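Local coordinates for RAP1B (Serratia marcescens, PDB 4AX2), which is a self-resistance (immunity) protein of the type VI secretion system that probably protects its own producer by neutralising a co-encoded amidase toxin, at residues M71-E76 and R125-G130; V84-Y89 and L112-S117; L42-A47 and T63-R68; E80-L85 and P118-L123. All blocks are in the same frame, centred on the assembly; numbering follows the deposited sequence. Where two conformers were deposited one is given.

Contact 1 (M71-E76 and R125-G130). With EDO (1,2-ethanediol), chain E.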
# COMPACT_ATOMS: atom_id res chain seq x y z
N MET A 71 12.03 -0.09 13.63
CA MET A 71 13.20 0.33 12.86
C MET A 71 13.98 1.44 13.56
O MET A 71 13.40 2.27 14.25
CB MET A 71 12.76 0.85 11.48
CG MET A 71 11.66 1.90 11.55
SD MET A 71 11.48 2.68 9.93
CE MET A 71 10.00 3.67 10.24
N PRO A 72 15.31 1.49 13.34
CA PRO A 72 16.13 2.56 13.92
C PRO A 72 16.01 3.84 13.07
O PRO A 72 16.95 4.26 12.39
CB PRO A 72 17.53 1.96 13.91
CG PRO A 72 17.54 1.07 12.72
CD PRO A 72 16.13 0.53 12.59
N PHE A 73 14.82 4.42 13.12
CA PHE A 73 14.39 5.53 12.27
C PHE A 73 14.91 6.85 12.83
O PHE A 73 14.98 7.04 14.05
CB PHE A 73 12.86 5.54 12.28
CG PHE A 73 12.23 6.55 11.37
CD1 PHE A 73 12.47 6.54 10.01
CD2 PHE A 73 11.35 7.49 11.89
CE1 PHE A 73 11.85 7.45 9.17
CE2 PHE A 73 10.74 8.43 11.06
CZ PHE A 73 11.00 8.42 9.70
N ASP A 74 15.24 7.78 11.94
CA ASP A 74 15.74 9.08 12.39
C ASP A 74 14.53 10.01 12.54
O ASP A 74 14.10 10.66 11.59
CB ASP A 74 16.81 9.57 11.40
CG ASP A 74 18.01 8.58 11.29
OD1 ASP A 74 18.17 7.68 12.16
OD2 ASP A 74 18.81 8.70 10.32
N ILE A 75 13.95 10.04 13.73
CA ILE A 75 12.63 10.65 13.90
C ILE A 75 12.70 12.18 13.77
O ILE A 75 11.85 12.80 13.12
CB ILE A 75 11.97 10.25 15.25
CG1 ILE A 75 10.49 10.65 15.27
CG2 ILE A 75 12.69 10.91 16.42
CD1 ILE A 75 9.71 10.24 14.04
N GLU A 76 13.74 12.76 14.37
CA GLU A 76 13.83 14.22 14.52
C GLU A 76 13.86 14.90 13.15
O GLU A 76 13.20 15.92 12.96
CB GLU A 76 15.07 14.61 15.33
CG GLU A 76 15.12 16.08 15.74
CD GLU A 76 15.64 17.00 14.65
OE1 GLU A 76 16.78 16.78 14.17
OE2 GLU A 76 14.91 17.94 14.27
N ARG A 125 16.28 4.74 2.57
CA ARG A 125 17.59 4.24 2.95
C ARG A 125 18.33 5.27 3.79
O ARG A 125 19.03 4.91 4.73
CB ARG A 125 18.38 3.87 1.70
CG ARG A 125 17.79 2.67 1.00
CD ARG A 125 18.26 2.53 -0.44
NE ARG A 125 17.42 1.56 -1.13
CZ ARG A 125 17.56 0.24 -1.07
NH1 ARG A 125 18.53 -0.32 -0.35
NH2 ARG A 125 16.70 -0.54 -1.74
N GLN A 126 18.14 6.55 3.47
CA GLN A 126 18.82 7.64 4.18
C GLN A 126 18.38 7.82 5.63
O GLN A 126 19.17 8.25 6.47
CB GLN A 126 18.60 8.96 3.43
CG GLN A 126 19.17 8.96 2.02
CD GLN A 126 18.89 10.24 1.27
OE1 GLN A 126 17.82 10.84 1.42
NE2 GLN A 126 19.84 10.66 0.43
N LEU A 127 17.13 7.46 5.94
CA LEU A 127 16.55 7.73 7.25
C LEU A 127 16.73 6.60 8.29
O LEU A 127 16.11 6.65 9.37
CB LEU A 127 15.05 8.04 7.09
CG LEU A 127 14.74 9.29 6.25
CD1 LEU A 127 13.25 9.53 6.16
CD2 LEU A 127 15.47 10.53 6.80
N ILE A 128 17.52 5.59 7.92
CA ILE A 128 17.77 4.43 8.79
C ILE A 128 19.20 4.49 9.32
O ILE A 128 20.16 4.63 8.54
CB ILE A 128 17.53 3.10 8.05
CG1 ILE A 128 16.03 2.94 7.72
CG2 ILE A 128 18.00 1.90 8.88
CD1 ILE A 128 15.10 3.02 8.92
N ALA A 129 19.33 4.45 10.64
CA ALA A 129 20.65 4.32 11.28
C ALA A 129 21.23 2.95 10.95
O ALA A 129 20.51 1.95 10.91
CB ALA A 129 20.56 4.51 12.79
N GLY A 130 22.54 2.90 10.71
CA GLY A 130 23.18 1.69 10.23
C GLY A 130 22.75 1.23 8.84
O GLY A 130 22.23 2.02 8.03
C1 EDO E . 19.75 -3.24 -2.32
O1 EDO E . 20.39 -2.65 -1.19
C2 EDO E . 18.95 -4.45 -1.84
O2 EDO E . 17.58 -4.06 -1.73
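Ala129 N donates a hydrogen bond to Pro72 O at 3.0 Å, nearly straight at 170°, and Asp74 N donates back to Leu127 O at 2.9 Å, more bent with 141° at the hydrogen. These two backbone bonds, one in each direction between the two segments, carry the contact. Between them Phe73 CA lies 3.6 Å from Leu127 O, a CA-H...O contact. Phe73 and Ile128 thereby form a single isolated beta bridge in a largely helical protein without strands, joining the turn before helix 75-89 to the residues that leave helix 118-126. Pro72 is the centre of an inverse gamma turn, closed by a weak bond from Phe73 N to Met71 O. Apolar side chains pack around the bridge. The Phe73 ring, with CG anti to the backbone N (chi1 -176°), runs alongside Leu127 in the same direction, CE1 lying 3.9 Å from Leu127 CB. Ile128 puts its two branches to different uses: CD1 meets Met71 SD at 3.8 Å, the side chains crossing at about a right angle, whereas CG2 reaches Pro72 CG at 4.0 Å. Met71 and Ile128 both also touch Val37 of helix 33-49.

Contact 2 (V84-Y89 and L112-S117). With EDO (1,2-ethanediol), chain G; EDO (1,2-ethanediol), chain F.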
# COMPACT_ATOMS: atom_id res chain seq x y z
N VAL A 84 7.21 16.04 3.83
CA VAL A 84 7.41 16.86 2.64
C VAL A 84 7.28 16.00 1.34
O VAL A 84 6.61 16.41 0.39
CB VAL A 84 8.76 17.60 2.67
CG1 VAL A 84 9.08 18.20 1.31
CG2 VAL A 84 8.76 18.72 3.74
N LEU A 85 7.90 14.83 1.33
CA LEU A 85 7.78 13.93 0.16
C LEU A 85 6.33 13.50 -0.09
O LEU A 85 5.85 13.58 -1.22
CB LEU A 85 8.73 12.74 0.30
CG LEU A 85 8.79 11.84 -0.94
CD1 LEU A 85 9.24 12.63 -2.16
CD2 LEU A 85 9.70 10.66 -0.63
N ILE A 86 5.61 13.12 0.97
CA ILE A 86 4.18 12.79 0.83
C ILE A 86 3.45 13.95 0.17
O ILE A 86 2.65 13.77 -0.74
CB ILE A 86 3.52 12.47 2.20
CG1 ILE A 86 4.05 11.14 2.76
CG2 ILE A 86 1.99 12.45 2.07
CD1 ILE A 86 3.72 10.88 4.23
N ASP A 87 3.75 15.18 0.64
CA ASP A 87 3.09 16.36 0.14
C ASP A 87 3.33 16.58 -1.36
O ASP A 87 2.50 17.16 -2.03
CB ASP A 87 3.49 17.61 0.94
CG ASP A 87 2.90 17.62 2.34
OD1 ASP A 87 1.95 16.84 2.57
OD2 ASP A 87 3.38 18.41 3.20
N LYS A 88 4.46 16.10 -1.87
CA LYS A 88 4.77 16.22 -3.30
C LYS A 88 4.00 15.21 -4.17
O LYS A 88 3.94 15.38 -5.40
CB LYS A 88 6.29 16.14 -3.51
CG LYS A 88 7.02 17.32 -2.88
CD LYS A 88 8.53 17.27 -3.11
CE LYS A 88 9.27 18.37 -2.34
NZ LYS A 88 10.74 18.13 -2.32
N TYR A 89 3.37 14.21 -3.54
CA TYR A 89 2.60 13.16 -4.25
C TYR A 89 1.08 13.19 -4.04
O TYR A 89 0.31 12.98 -4.99
CB TYR A 89 3.15 11.78 -3.88
CG TYR A 89 4.44 11.48 -4.60
CD1 TYR A 89 5.63 12.02 -4.17
CD2 TYR A 89 4.45 10.69 -5.75
CE1 TYR A 89 6.82 11.79 -4.86
CE2 TYR A 89 5.63 10.44 -6.44
CZ TYR A 89 6.82 11.00 -5.99
OH TYR A 89 8.01 10.78 -6.65
N LEU A 112 -0.01 5.22 -3.82
CA LEU A 112 0.70 4.09 -4.42
C LEU A 112 1.89 4.58 -5.27
O LEU A 112 2.96 3.98 -5.25
CB LEU A 112 -0.26 3.23 -5.23
CG LEU A 112 -1.37 2.55 -4.45
CD1 LEU A 112 -2.29 1.83 -5.45
CD2 LEU A 112 -0.77 1.54 -3.46
N ARG A 113 1.72 5.70 -5.98
CA ARG A 113 2.81 6.25 -6.81
C ARG A 113 3.98 6.65 -5.90
O ARG A 113 5.13 6.34 -6.17
CB ARG A 113 2.34 7.45 -7.63
CG ARG A 113 3.34 7.92 -8.66
CD ARG A 113 2.84 9.11 -9.49
NE ARG A 113 1.57 8.83 -10.16
CZ ARG A 113 0.38 9.32 -9.81
NH1 ARG A 113 0.25 10.16 -8.81
NH2 ARG A 113 -0.71 8.95 -10.49
N LEU A 114 3.66 7.37 -4.84
CA LEU A 114 4.63 7.67 -3.78
C LEU A 114 5.36 6.43 -3.31
O LEU A 114 6.59 6.38 -3.29
CB LEU A 114 3.92 8.29 -2.58
CG LEU A 114 4.76 8.39 -1.28
CD1 LEU A 114 5.85 9.42 -1.46
CD2 LEU A 114 3.87 8.75 -0.11
N TYR A 115 4.58 5.42 -2.93
CA TYR A 115 5.12 4.20 -2.33
C TYR A 115 6.14 3.51 -3.23
O TYR A 115 7.08 2.93 -2.73
CB TYR A 115 3.95 3.25 -2.01
CG TYR A 115 4.31 1.93 -1.41
CD1 TYR A 115 4.84 1.82 -0.13
CD2 TYR A 115 4.06 0.75 -2.11
CE1 TYR A 115 5.12 0.60 0.44
CE2 TYR A 115 4.34 -0.47 -1.56
CZ TYR A 115 4.88 -0.55 -0.28
OH TYR A 115 5.16 -1.78 0.26
N HIS A 116 5.91 3.54 -4.54
CA HIS A 116 6.84 2.93 -5.51
C HIS A 116 7.88 3.87 -6.10
O HIS A 116 8.67 3.46 -6.96
CB HIS A 116 6.03 2.28 -6.64
CG HIS A 116 5.12 1.17 -6.16
ND1 HIS A 116 5.58 -0.01 -5.69
CD2 HIS A 116 3.72 1.10 -6.09
CE1 HIS A 116 4.53 -0.80 -5.34
NE2 HIS A 116 3.40 -0.12 -5.60
N SER A 117 7.89 5.13 -5.67
CA SER A 117 8.75 6.14 -6.29
C SER A 117 10.22 5.91 -6.01
O SER A 117 10.61 5.49 -4.91
CB SER A 117 8.35 7.58 -5.89
OG SER A 117 8.56 7.81 -4.50
C1 EDO G . 6.94 9.42 -9.46
O1 EDO G . 8.00 10.17 -8.89
C2 EDO G . 7.36 7.99 -9.51
O2 EDO G . 6.54 7.32 -10.46
C1 EDO F . 8.19 -2.96 -4.97
O1 EDO F . 6.79 -2.89 -4.70
C2 EDO F . 8.84 -1.68 -4.47
O2 EDO F . 8.25 -0.56 -5.12
O HOH W 1 1.73 11.58 -7.04
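Leu114 O receives two donors from Ser117: the backbone N at 3.0 Å, and OG at 2.7 Å, which lies in the carbonyl plane on a lone pair. This grip fixes Ser117 where its CB comes 3.3 Å from Tyr89 OH, while OG also caps Leu120 N at the start of the next helix. A second polar link is indirect: water 1 donates to Tyr89 O at 2.9 Å and accepts from Arg113 NH1, which also bonds Asn110. The Tyr89 ring lies across the turn of helix 107-116, and the evidence for a CH-pi contact is that Leu114 CA sits over one face, 4.0 Å from the centroid and 27° off the normal. Leu114 itself, its CG swung trans to the amide nitrogen (chi1 167°), forks toward the other helix. Its CD1 reaches Leu85 CG at 3.8 Å and the Tyr89 ring; its CD2 reaches Ile86 CG1 at 3.7 Å. The axes of these short helical segments approach to 9.6 Å at 131°, well away from antiparallel. Helix 33-49 meets this pair through Cys45 on Leu114 and Gln48 on Ile86, helix 118-126 packs on Leu85, and the second subunit reaches helix 107-116, where its Glu39 bonds His116.

Contact 3 (L42-A47 and T63-R68)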
# COMPACT_ATOMS: atom_id res chain seq x y z
N LEU A 42 3.50 5.17 3.13
CA LEU A 42 2.22 4.79 2.50
C LEU A 42 1.06 4.98 3.49
O LEU A 42 0.05 5.60 3.16
CB LEU A 42 2.32 3.33 2.03
CG LEU A 42 1.04 2.71 1.45
CD1 LEU A 42 0.43 3.58 0.34
CD2 LEU A 42 1.31 1.31 0.95
N SER A 43 1.20 4.43 4.69
CA SER A 43 0.14 4.50 5.69
C SER A 43 -0.22 5.94 6.02
O SER A 43 -1.38 6.31 6.11
CB SER A 43 0.52 3.73 6.97
OG SER A 43 0.80 2.37 6.71
N ARG A 44 0.79 6.78 6.21
CA ARG A 44 0.54 8.19 6.50
C ARG A 44 -0.05 8.95 5.32
O ARG A 44 -0.91 9.79 5.49
CB ARG A 44 1.81 8.87 7.02
CG ARG A 44 1.55 10.30 7.47
CD ARG A 44 2.73 10.91 8.17
NE ARG A 44 3.05 10.22 9.42
CZ ARG A 44 4.25 10.23 9.98
NH1 ARG A 44 5.27 10.90 9.43
NH2 ARG A 44 4.43 9.59 11.13
N CYS A 45 0.37 8.62 4.10
CA CYS A 45 -0.23 9.21 2.91
C CYS A 45 -1.73 8.88 2.91
O CYS A 45 -2.57 9.77 2.71
CB CYS A 45 0.46 8.67 1.65
SG CYS A 45 -0.06 9.43 0.11
N LEU A 46 -2.05 7.62 3.17
CA LEU A 46 -3.45 7.19 3.20
C LEU A 46 -4.24 7.92 4.29
O LEU A 46 -5.36 8.33 4.06
CB LEU A 46 -3.54 5.67 3.39
CG LEU A 46 -2.98 4.85 2.23
CD1 LEU A 46 -2.88 3.35 2.59
CD2 LEU A 46 -3.86 5.06 1.00
N ALA A 47 -3.63 8.09 5.47
CA ALA A 47 -4.24 8.90 6.55
C ALA A 47 -4.54 10.33 6.11
O ALA A 47 -5.60 10.89 6.43
CB ALA A 47 -3.35 8.91 7.78
N THR A 63 -1.25 3.30 12.45
CA THR A 63 -0.43 2.25 11.79
C THR A 63 0.93 2.82 11.35
O THR A 63 1.98 2.22 11.60
CB THR A 63 -1.17 1.69 10.57
OG1 THR A 63 -2.38 1.06 11.00
CG2 THR A 63 -0.29 0.69 9.76
N ALA A 64 0.91 3.98 10.71
CA ALA A 64 2.15 4.67 10.32
C ALA A 64 3.04 4.91 11.52
O ALA A 64 4.23 4.54 11.53
CB ALA A 64 1.83 5.99 9.62
N ASN A 65 2.47 5.52 12.56
CA ASN A 65 3.26 5.86 13.74
C ASN A 65 3.86 4.63 14.41
O ASN A 65 5.01 4.66 14.87
CB ASN A 65 2.43 6.68 14.73
CG ASN A 65 2.11 8.07 14.19
OD1 ASN A 65 2.85 8.60 13.35
ND2 ASN A 65 1.00 8.67 14.67
N ALA A 66 3.09 3.55 14.43
CA ALA A 66 3.51 2.31 15.07
C ALA A 66 4.71 1.67 14.37
O ALA A 66 5.47 0.93 14.99
CB ALA A 66 2.33 1.32 15.13
N MET A 67 4.89 1.98 13.08
CA MET A 67 6.02 1.42 12.32
C MET A 67 7.36 1.82 12.92
O MET A 67 8.35 1.09 12.81
CB MET A 67 6.03 1.87 10.84
CG MET A 67 4.84 1.43 9.99
SD MET A 67 4.79 -0.36 9.86
CE MET A 67 3.25 -0.60 8.95
N ARG A 68 7.42 3.02 13.50
CA ARG A 68 8.69 3.53 14.00
C ARG A 68 9.28 2.64 15.10
O ARG A 68 10.49 2.64 15.30
CB ARG A 68 8.52 4.95 14.51
CG ARG A 68 8.03 5.92 13.44
CD ARG A 68 7.83 7.32 13.98
NE ARG A 68 6.90 7.34 15.11
CZ ARG A 68 6.10 8.35 15.41
NH1 ARG A 68 6.09 9.45 14.67
NH2 ARG A 68 5.30 8.27 16.46
O HOH W 2 0.90 9.18 10.94
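Arg44 meets the 63-68 segment first through its CB, which lies 3.9 Å from the methyl carbon CB of Ala64. From there CG heads off on the far side from the arginine's own nitrogen, and a bend at chi3 brings the guanidinium round to Asn65. NE donates to water 2 at 2.8 Å, and that water donates in turn to Asn65 OD1. NH2 reaches the same oxygen directly, Arg44 NH2 to Asn65 OD1 measuring 2.9 Å. The amide oxygen lies close to the guanidinium plane and is met nearly end-on, although the bond bends to 143° at the hydrogen and the two flat groups are turned 55° apart. NH1 points on to another helix, where it bonds Asn83 OD1. Beside the arginine the packing is close: Ser43 CB sits 3.7 Å from Ala64 CB, and their CA atoms are the nearest pair of the two backbones. Ser43 OG, bonded to Glu39 O, touches Thr63 CG2 at 3.6 Å. These small residues let helices 33-49 and 55-67 run side by side, their short axes 8.5 Å apart and 154° from parallel, as in an antiparallel helical hairpin. Cys45 faces the other way, toward its disulfide partner Cys111, while Leu112 of the second subunit packs on Ser43 and Met67. Arg68 NH1 stands 3.9 Å from Arg44 NH2, and Asn65 OD1 lies over one face of the Arg68 guanidinium; the partial negative charge of that oxygen would be expected to ease the closeness of the two cations.

Contact 4 (E80-L85 and P118-L123). With EDO (1,2-ethanediol), chain G.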
# COMPACT_ATOMS: atom_id res chain seq x y z
N GLU A 80 9.56 15.14 9.09
CA GLU A 80 9.26 16.17 8.09
C GLU A 80 9.82 15.83 6.72
O GLU A 80 9.24 16.21 5.73
CB GLU A 80 9.70 17.56 8.54
CG GLU A 80 9.02 18.02 9.81
CD GLU A 80 7.49 18.02 9.76
OE1 GLU A 80 6.91 18.00 8.65
OE2 GLU A 80 6.87 18.07 10.86
N LYS A 81 10.94 15.11 6.65
CA LYS A 81 11.46 14.70 5.35
C LYS A 81 10.44 13.79 4.65
O LYS A 81 10.11 14.02 3.48
CB LYS A 81 12.83 14.03 5.48
CG LYS A 81 13.97 15.03 5.66
CD LYS A 81 15.35 14.40 5.49
CE LYS A 81 16.47 15.44 5.48
NZ LYS A 81 16.59 16.16 4.17
N ILE A 82 9.92 12.79 5.36
CA ILE A 82 8.83 11.93 4.84
C ILE A 82 7.59 12.74 4.49
O ILE A 82 6.99 12.56 3.45
CB ILE A 82 8.46 10.82 5.84
CG1 ILE A 82 9.56 9.76 5.89
CG2 ILE A 82 7.12 10.16 5.49
CD1 ILE A 82 9.70 8.97 4.58
N ASN A 83 7.21 13.67 5.37
CA ASN A 83 5.98 14.41 5.17
C ASN A 83 6.07 15.37 4.00
O ASN A 83 5.13 15.47 3.24
CB ASN A 83 5.54 15.11 6.45
CG ASN A 83 4.94 14.15 7.45
OD1 ASN A 83 5.03 12.93 7.28
ND2 ASN A 83 4.34 14.68 8.51
N VAL A 84 7.21 16.04 3.83
CA VAL A 84 7.41 16.86 2.64
C VAL A 84 7.28 16.00 1.34
O VAL A 84 6.61 16.41 0.39
CB VAL A 84 8.76 17.60 2.67
CG1 VAL A 84 9.08 18.20 1.31
CG2 VAL A 84 8.76 18.72 3.74
N LEU A 85 7.90 14.83 1.33
CA LEU A 85 7.78 13.93 0.16
C LEU A 85 6.33 13.50 -0.09
O LEU A 85 5.85 13.58 -1.22
CB LEU A 85 8.73 12.74 0.30
CG LEU A 85 8.79 11.84 -0.94
CD1 LEU A 85 9.24 12.63 -2.16
CD2 LEU A 85 9.70 10.66 -0.63
N PRO A 118 11.07 6.22 -7.00
CA PRO A 118 12.50 6.21 -6.74
C PRO A 118 12.87 7.18 -5.60
O PRO A 118 13.79 6.91 -4.84
CB PRO A 118 13.12 6.70 -8.07
CG PRO A 118 12.05 6.62 -9.10
CD PRO A 118 10.73 6.50 -8.41
N GLU A 119 12.17 8.29 -5.50
CA GLU A 119 12.44 9.32 -4.49
C GLU A 119 12.26 8.77 -3.06
O GLU A 119 13.10 8.96 -2.17
CB GLU A 119 11.51 10.52 -4.70
CG GLU A 119 11.85 11.39 -5.91
CD GLU A 119 11.20 10.96 -7.23
OE1 GLU A 119 10.69 9.81 -7.37
OE2 GLU A 119 11.22 11.80 -8.18
N LEU A 120 11.14 8.07 -2.85
CA LEU A 120 10.91 7.44 -1.56
C LEU A 120 11.92 6.31 -1.35
O LEU A 120 12.42 6.13 -0.24
CB LEU A 120 9.47 6.92 -1.41
CG LEU A 120 9.17 6.20 -0.09
CD1 LEU A 120 9.41 7.11 1.13
CD2 LEU A 120 7.75 5.65 -0.11
N ASP A 121 12.24 5.55 -2.40
CA ASP A 121 13.21 4.46 -2.24
C ASP A 121 14.57 5.02 -1.75
O ASP A 121 15.17 4.48 -0.82
CB ASP A 121 13.39 3.64 -3.50
CG ASP A 121 14.32 2.46 -3.29
OD1 ASP A 121 14.02 1.57 -2.47
OD2 ASP A 121 15.37 2.44 -3.95
N LYS A 122 15.02 6.11 -2.35
CA LYS A 122 16.27 6.77 -1.95
C LYS A 122 16.17 7.28 -0.50
O LYS A 122 17.04 7.01 0.33
CB LYS A 122 16.57 7.92 -2.92
CG LYS A 122 17.85 8.71 -2.61
CD LYS A 122 18.25 9.60 -3.79
CE LYS A 122 19.53 10.38 -3.50
NZ LYS A 122 19.99 11.21 -4.65
N LEU A 123 15.10 8.00 -0.20
CA LEU A 123 14.91 8.57 1.16
C LEU A 123 14.81 7.50 2.23
O LEU A 123 15.35 7.67 3.32
CB LEU A 123 13.71 9.51 1.21
CG LEU A 123 13.38 10.22 2.54
CD1 LEU A 123 14.51 11.18 2.94
CD2 LEU A 123 12.07 10.97 2.39
C1 EDO G . 6.94 9.42 -9.46
O1 EDO G . 8.00 10.17 -8.89
C2 EDO G . 7.36 7.99 -9.51
O2 EDO G . 6.54 7.32 -10.46
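Helices 75-89 and 118-126 run almost exactly antiparallel here, their short axes 177° from parallel and 11.1 Å apart at the closest, with Leu85 and Leu120 the nearest pair of CA atoms at 7.4 Å. No hydrogen bond links the two segments, and at this separation branched side chains do the bridging. Leu85 enters between two residues of the facing helix: its CD2 lies 3.6 Å from Leu120 CA, and its CD1 comes 4.0 Å from Glu119 CB, the Leu85 and Glu119 side chains crossing at about a right angle. Leu123 reaches back the other way. It turns its CG away from its own nitrogen (chi1 -179°), and its CD2 extends to Ile82 CD1 at 3.8 Å and also touches Lys81 O and Leu85 CD2, while CD1 lies against the aliphatic part of Lys81. Ile82 CD1 completes the apolar cluster by meeting Leu120 CD1 at 3.9 Å. At the outer border the chemistry turns polar: the Lys81 chain bends off past Leu123, and Glu119 bends at chi2 (89°) to accept a weak bond at OE1 from an ethanediol, probably of crystallisation origin. On the inner border Ile82 rests on Val37 and Leu40, and Leu120 on Lys38 and Ala41. Two antiparallel helices sealed by interleaved leucines and an isoleucine, with helix 33-49 against their buried side, are the arrangement of an all-helical bundle.

How the contacts relate
From the N terminus, contact 3 closes first, pairing helices 33-49 and 55-67 across a short loop before the other three open. Contact 1 then begins at 71-76 and closes only at 125-130, enclosing both contact 2 and contact 4. These two start from the same part of helix 75-89 and share Val84 and Leu85; contact 2 closes on helix 107-116 and contact 4 on the following helix, 118-126, with centres about 7 Å apart. Contact 3 stays in series with the rest but touches all of them: Arg68 packs on Phe73 and Ile75, Cys45 on Leu114, and Arg44 reaches the 80-85 segment. Helix 75-89, with the turn before it, thus takes part in contacts 1, 2 and 4, joining helices 107-116 and 118-126.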